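Local coordinates for adhesion G-protein coupled receptor G6 (Danio rerio, PDB 6V55), which probably acts as a cell-surface adhesion receptor coupled to G proteins in myelination, through a large calcium-binding, glycosylated extracellular region, at residues A[503-506]-A[507-511]. Residues are numbered along the deposited sequence; the frame is centred on the assembly and turned at random.
Sequences NCTN and ITSIT. With NAG (2-acetamido-2-deoxy-beta-D-glucopyranose), chain K; NAG (2-acetamido-2-deoxy-beta-D-glucopyranose), chain F.
Thr505 and Asn506 meet Ser509 across a short turn. At the start, Asn503 carries an N-linked sugar, its ND2 lying 1.4 Å from C1 of the chain K NAG, and Cys504 is tied by a disulfide to Cys473. Thr505 then brings its CB to 3.4 Å from OG of Ser509, with CG2 a little farther off. Asn506 supplies the one hydrogen bond between the segments: its backbone N donates to Ser509 OG at 2.9 Å, bent to 134° at the hydrogen. A chi1 of 77° sets that OG between the serine's own N and carbonyl carbon, facing back over the turn. Replacing Ser509 with an alanine would probably leave the Asn506 N-H without this acceptor. The Asn506 side chain bears the second sugar, with ND2 1.5 Å from C1 of the chain F NAG, while its CB rests 3.7 Å from CB of Ser509. Residues 507-509 have helical backbone angles without regular helical bonds, ending before Ile510; Ile507 packs on helix 534-550. The N-H to OG bond thus only resembles half a capping box: a side-chain-stabilised turn, threaded by the second of two N-X-Thr sequons, where the disulfide-tied probable hormone-receptor domain meets the probable GAIN helices.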
loop_
_atom_site.group_PDB
_atom_site.type_symbol
_atom_site.label_atom_id
_atom_site.label_comp_id
_atom_site.label_asym_id
_atom_site.label_seq_id
_atom_site.Cartn_x
_atom_site.Cartn_y
_atom_site.Cartn_z
ATOM N N ASN A 503 7.477 -20.728 -18.125
ATOM C CA ASN A 503 6.538 -20.144 -19.073
ATOM C C ASN A 503 6.921 -18.714 -19.478
ATOM O O ASN A 503 6.145 -18.044 -20.170
ATOM C CB ASN A 503 5.117 -20.169 -18.488
ATOM C CG ASN A 503 4.604 -21.587 -18.211
ATOM O OD1 ASN A 503 5.288 -22.572 -18.483
ATOM N ND2 ASN A 503 3.387 -21.684 -17.670
ATOM N N CYS A 504 8.102 -18.241 -19.085
ATOM C CA CYS A 504 8.478 -16.847 -19.272
ATOM C C CYS A 504 9.432 -16.687 -20.453
ATOM O O CYS A 504 10.232 -17.578 -20.765
ATOM C CB CYS A 504 9.144 -16.281 -18.009
ATOM S SG CYS A 504 8.109 -16.038 -16.550
ATOM N N THR A 505 9.370 -15.506 -21.074
ATOM C CA THR A 505 10.211 -15.127 -22.196
ATOM C C THR A 505 11.102 -13.950 -21.814
ATOM O O THR A 505 10.731 -13.110 -20.997
ATOM C CB THR A 505 9.364 -14.742 -23.416
ATOM O OG1 THR A 505 8.411 -13.753 -23.017
ATOM C CG2 THR A 505 8.624 -15.944 -23.973
ATOM N N ASN A 506 12.279 -13.886 -22.448
ATOM C CA ASN A 506 13.203 -12.756 -22.385
ATOM C C ASN A 506 12.588 -11.536 -23.070
ATOM O O ASN A 506 11.561 -11.618 -23.741
ATOM C CB ASN A 506 14.509 -13.065 -23.135
ATOM C CG ASN A 506 15.423 -14.078 -22.446
ATOM O OD1 ASN A 506 15.593 -14.065 -21.228
ATOM N ND2 ASN A 506 16.040 -14.960 -23.262
ATOM N N ILE A 507 13.277 -10.392 -22.958
ATOM C CA ILE A 507 13.101 -9.294 -23.918
ATOM C C ILE A 507 13.404 -9.768 -25.336
ATOM O O ILE A 507 12.628 -9.527 -26.272
ATOM C CB ILE A 507 14.006 -8.101 -23.543
ATOM C CG1 ILE A 507 13.602 -7.494 -22.201
ATOM C CG2 ILE A 507 14.003 -7.014 -24.631
ATOM C CD1 ILE A 507 14.621 -6.511 -21.670
ATOM N N THR A 508 14.519 -10.482 -25.507
ATOM C CA THR A 508 14.978 -10.852 -26.840
ATOM C C THR A 508 14.270 -12.073 -27.406
ATOM O O THR A 508 14.257 -12.246 -28.628
ATOM C CB THR A 508 16.475 -11.147 -26.828
ATOM O OG1 THR A 508 16.678 -12.504 -26.414
ATOM C CG2 THR A 508 17.178 -10.246 -25.860
ATOM N N SER A 509 13.704 -12.932 -26.560
ATOM C CA SER A 509 13.351 -14.256 -27.046
ATOM C C SER A 509 11.976 -14.313 -27.691
ATOM O O SER A 509 11.623 -15.346 -28.273
ATOM C CB SER A 509 13.438 -15.272 -25.911
ATOM O OG SER A 509 12.314 -15.155 -25.069
ATOM N N ILE A 510 11.202 -13.246 -27.615
ATOM C CA ILE A 510 9.919 -13.215 -28.307
ATOM C C ILE A 510 10.171 -13.051 -29.803
ATOM O O ILE A 510 11.207 -12.530 -30.241
ATOM C CB ILE A 510 9.003 -12.113 -27.724
ATOM C CG1 ILE A 510 7.533 -12.472 -27.907
ATOM C CG2 ILE A 510 9.284 -10.722 -28.309
ATOM C CD1 ILE A 510 6.586 -11.491 -27.224
ATOM N N THR A 511 9.260 -13.583 -30.600
ATOM C CA THR A 511 9.377 -13.558 -32.048
ATOM C C THR A 511 8.232 -12.707 -32.576
ATOM O O THR A 511 7.060 -13.020 -32.338
ATOM C CB THR A 511 9.350 -14.977 -32.614
ATOM O OG1 THR A 511 8.320 -15.727 -31.953
ATOM C CG2 THR A 511 10.696 -15.662 -32.367
HETATM C C1 NAG K . 2.760 -22.944 -17.339
HETATM C C2 NAG K . 2.187 -22.870 -15.908
HETATM C C3 NAG K . 1.448 -24.175 -15.542
HETATM C C4 NAG K . 0.394 -24.521 -16.594
HETATM C C5 NAG K . 1.040 -24.581 -17.987
HETATM C C6 NAG K . 0.055 -24.856 -19.108
HETATM C C7 NAG K . 3.212 -21.465 -14.185
HETATM C C8 NAG K . 4.376 -21.272 -13.264
HETATM N N2 NAG K . 3.239 -22.566 -14.948
HETATM O O3 NAG K . 0.813 -24.037 -14.272
HETATM O O4 NAG K . -0.265 -25.746 -16.277
HETATM O O5 NAG K . 1.693 -23.327 -18.282
HETATM O O6 NAG K . -0.568 -23.681 -19.614
HETATM O O7 NAG K . 2.276 -20.663 -14.229
HETATM C C1 NAG F . 16.997 -16.001 -22.908
HETATM C C2 NAG F . 16.787 -17.384 -23.628
HETATM C C3 NAG F . 18.051 -18.276 -23.511
HETATM C C4 NAG F . 19.320 -17.532 -23.913
HETATM C C5 NAG F . 19.466 -16.312 -23.014
HETATM C C6 NAG F . 20.716 -15.499 -23.288
HETATM C C7 NAG F . 14.894 -18.995 -23.700
HETATM C C8 NAG F . 13.757 -19.595 -22.916
HETATM N N2 NAG F . 15.631 -18.072 -23.060
HETATM O O3 NAG F . 17.924 -19.456 -24.298
HETATM O O4 NAG F . 20.469 -18.372 -23.804
HETATM O O5 NAG F . 18.340 -15.449 -23.240
HETATM O O6 NAG F . 21.882 -16.312 -23.334
HETATM O O7 NAG F . 15.134 -19.335 -24.855
#